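Side-chain contact in CCMAN5 (Cellulosimicrobium cellulans, PDB 2XSG), which probably hydrolyses mannosides as a family 92 alpha-mannosidase, a bacterial glycosidase used in modifying recombinant human lysosomal enzymes with mannose-6-phosphate: residues 464-469 with 766-771. Sequence-based numbering, arbitrary orientation.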
ATOM      1  N   ASP A 464      -2.881  -4.830 -19.477  1.00  3.17           N
ATOM      2  CA  ASP A 464      -1.862  -3.831 -19.815  1.00  3.80           C
ATOM      3  C   ASP A 464      -2.137  -3.165 -21.144  1.00  4.30           C
ATOM      4  O   ASP A 464      -2.003  -1.943 -21.259  1.00  4.40           O
ATOM      5  CB  ASP A 464      -0.475  -4.462 -19.879  1.00  3.56           C
ATOM      6  CG  ASP A 464       0.133  -4.674 -18.507  1.00  3.37           C
ATOM      7  OD1 ASP A 464      -0.302  -4.004 -17.536  1.00  4.44           O
ATOM      8  OD2 ASP A 464       1.050  -5.505 -18.408  1.00  2.88           O
ATOM      9  N   GLN A 465      -2.511  -3.977 -22.139  1.00  4.60           N
ATOM     10  CA  GLN A 465      -2.776  -3.478 -23.486  1.00  4.82           C
ATOM     11  C   GLN A 465      -4.055  -2.653 -23.560  1.00  5.13           C
ATOM     12  O   GLN A 465      -4.090  -1.613 -24.256  1.00  4.82           O
ATOM     13  CB  GLN A 465      -2.788  -4.613 -24.509  1.00  4.94           C
ATOM     14  CG  GLN A 465      -1.426  -5.242 -24.765  1.00  4.34           C
ATOM     15  CD  GLN A 465      -1.518  -6.408 -25.742  1.00  4.31           C
ATOM     16  OE1 GLN A 465      -2.461  -7.183 -25.686  1.00  6.07           O
ATOM     17  NE2 GLN A 465      -0.553  -6.514 -26.656  1.00  4.88           N
ATOM     18  N   TYR A 466      -5.089  -3.076 -22.835  1.00  4.56           N
ATOM     19  CA  TYR A 466      -6.244  -2.202 -22.666  1.00  5.23           C
ATOM     20  C   TYR A 466      -5.796  -0.812 -22.159  1.00  5.70           C
ATOM     21  O   TYR A 466      -6.189   0.210 -22.713  1.00  5.66           O
ATOM     22  CB  TYR A 466      -7.349  -2.795 -21.744  1.00  5.17           C
ATOM     23  CG  TYR A 466      -8.332  -1.714 -21.325  1.00  4.69           C
ATOM     24  CD1 TYR A 466      -9.269  -1.203 -22.230  1.00  5.84           C
ATOM     25  CD2 TYR A 466      -8.264  -1.144 -20.048  1.00  4.84           C
ATOM     26  CE1 TYR A 466     -10.139  -0.162 -21.859  1.00  6.64           C
ATOM     27  CE2 TYR A 466      -9.120  -0.116 -19.668  1.00  5.71           C
ATOM     28  CZ  TYR A 466     -10.052   0.371 -20.573  1.00  5.78           C
ATOM     29  OH  TYR A 466     -10.892   1.382 -20.188  1.00  5.57           O
ATOM     30  N   GLY A 467      -4.977  -0.777 -21.105  1.00  6.11           N
ATOM     31  CA  GLY A 467      -4.516   0.496 -20.532  1.00  5.67           C
ATOM     32  C   GLY A 467      -3.694   1.331 -21.502  1.00  5.80           C
ATOM     33  O   GLY A 467      -3.908   2.532 -21.651  1.00  5.14           O
ATOM     34  N   LEU A 468      -2.747   0.686 -22.166  1.00  5.60           N
ATOM     35  CA  LEU A 468      -1.965   1.339 -23.200  1.00  6.17           C
ATOM     36  C   LEU A 468      -2.866   1.905 -24.304  1.00  5.83           C
ATOM     37  O   LEU A 468      -2.611   3.012 -24.829  1.00  5.22           O
ATOM     38  CB  LEU A 468      -0.986   0.342 -23.777  1.00  5.68           C
ATOM     39  CG  LEU A 468       0.482   0.643 -23.992  1.00  8.29           C
ATOM     40  CD1 LEU A 468       1.122   1.476 -22.897  1.00  5.86           C
ATOM     41  CD2 LEU A 468       1.180  -0.725 -24.132  1.00  8.26           C
ATOM     42  N   SER A 469      -3.924   1.171 -24.638  1.00  5.36           N
ATOM     43  CA  SER A 469      -4.842   1.619 -25.693  1.00  5.97           C
ATOM     44  C   SER A 469      -5.480   2.979 -25.366  1.00  6.36           C
ATOM     45  O   SER A 469      -5.614   3.833 -26.240  1.00  6.98           O
ATOM     46  CB  SER A 469      -5.906   0.553 -25.992  1.00  5.40           C
ATOM     47  OG  SER A 469      -7.007   0.672 -25.124  1.00  4.47           O
ATOM     48  N   PHE A 766     -19.347  -0.538 -18.156  1.00  8.15           N
ATOM     49  CA  PHE A 766     -18.315  -0.512 -19.185  1.00  9.09           C
ATOM     50  C   PHE A 766     -17.717  -1.889 -19.491  1.00  9.16           C
ATOM     51  O   PHE A 766     -17.343  -2.644 -18.592  1.00  9.26           O
ATOM     52  CB  PHE A 766     -17.190   0.468 -18.828  1.00  8.70           C
ATOM     53  CG  PHE A 766     -16.035   0.412 -19.770  1.00  9.42           C
ATOM     54  CD1 PHE A 766     -16.084   1.085 -20.991  1.00 10.43           C
ATOM     55  CD2 PHE A 766     -14.904  -0.339 -19.462  1.00 10.36           C
ATOM     56  CE1 PHE A 766     -15.000   1.028 -21.886  1.00 10.41           C
ATOM     57  CE2 PHE A 766     -13.816  -0.416 -20.351  1.00 10.98           C
ATOM     58  CZ  PHE A 766     -13.868   0.275 -21.568  1.00 11.27           C
ATOM     59  N   SER A 767     -17.623  -2.175 -20.786  1.00  9.40           N
ATOM     60  CA  SER A 767     -16.847  -3.275 -21.332  1.00  9.56           C
ATOM     61  C   SER A 767     -16.275  -2.759 -22.636  1.00 10.04           C
ATOM     62  O   SER A 767     -17.000  -2.156 -23.432  1.00  9.35           O
ATOM     63  CB  SER A 767     -17.729  -4.494 -21.598  1.00  9.75           C
ATOM     64  OG  SER A 767     -17.917  -5.248 -20.434  1.00  8.89           O
ATOM     65  N   MET A 768     -14.974  -2.975 -22.839  1.00 10.77           N
ATOM     66  CA  MET A 768     -14.267  -2.534 -24.043  1.00 11.12           C
ATOM     67  C   MET A 768     -14.989  -2.930 -25.338  1.00 11.97           C
ATOM     68  O   MET A 768     -15.145  -2.112 -26.234  1.00 11.75           O
ATOM     69  CB  MET A 768     -12.838  -3.085 -24.043  1.00 10.88           C
ATOM     70  CG  MET A 768     -12.015  -2.730 -25.267  1.00 10.49           C
ATOM     71  SD  MET A 768     -10.402  -3.549 -25.279  1.00 12.20           S
ATOM     72  CE  MET A 768     -10.854  -5.233 -25.688  1.00  8.96           C
ATOM     73  N   SER A 769     -15.448  -4.179 -25.411  1.00 13.31           N
ATOM     74  CA  SER A 769     -16.052  -4.733 -26.637  1.00 14.28           C
ATOM     75  C   SER A 769     -17.408  -4.120 -27.018  1.00 15.04           C
ATOM     76  O   SER A 769     -17.790  -4.141 -28.183  1.00 14.06           O
ATOM     77  CB  SER A 769     -16.202  -6.255 -26.513  1.00 14.16           C
ATOM     78  OG  SER A 769     -17.029  -6.595 -25.417  1.00 13.75           O
ATOM     79  N   THR A 770     -18.131  -3.612 -26.022  1.00 16.01           N
ATOM     80  CA  THR A 770     -19.476  -3.094 -26.231  1.00 17.50           C
ATOM     81  C   THR A 770     -19.560  -1.569 -26.125  1.00 18.22           C
ATOM     82  O   THR A 770     -20.609  -0.992 -26.395  1.00 18.62           O
ATOM     83  CB  THR A 770     -20.523  -3.746 -25.272  1.00 17.45           C
ATOM     84  OG1 THR A 770     -20.105  -3.620 -23.903  1.00 17.69           O
ATOM     85  CG2 THR A 770     -20.734  -5.204 -25.619  1.00 18.07           C
ATOM     86  N   ALA A 771     -18.452  -0.923 -25.765  1.00 19.02           N
ATOM     87  CA  ALA A 771     -18.448   0.518 -25.477  1.00 19.68           C
ATOM     88  C   ALA A 771     -18.814   1.381 -26.688  1.00 20.01           C
ATOM     89  O   ALA A 771     -18.298   1.168 -27.790  1.00 20.46           O
ATOM     90  CB  ALA A 771     -17.094   0.936 -24.905  1.00 19.87           C
TER
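The rings of Tyr466 and Phe766 meet obliquely, their planes at 48° and centroids 5.8 Å apart. Phe766 puts its far rim against the outer end of the tyrosine: CE2 sits 3.4 Å from Tyr466 OH, and CZ packs 3.8 Å from Tyr466 CE1. Met768 N lies over one face of the Phe766 ring, 3.6 Å from its plane and nearer the rim than the centre. Met768 SD approaches the rim of the Tyr466 ring edge-on, 4.0 Å from Tyr466 CD1. The methionine chain runs alongside the tyrosine, antiparallel to it; CG and SD extend from the methionine backbone, and the bend comes at the last torsion (chi3 74°), which turns only the methyl. Tyr548 meets the Tyr466 ring nearly parallel, and the phenol OH is hydrogen-bonded to Gly683 O, so the tyrosine is fixed by its polar end as well as by packing. Replacing Tyr466 by an alanine is likely to open a gap beside Phe766 CZ and Met768 SD and take from Gly683 O its hydrogen-bond partner. Within helix 455-474, Ser469 OG bonds back to Tyr466 O at 2.6 Å. This is a Met-aromatic contact beside an oblique aromatic pair, by which the C-terminal tail docks on a helix of the family 92 catalytic domain.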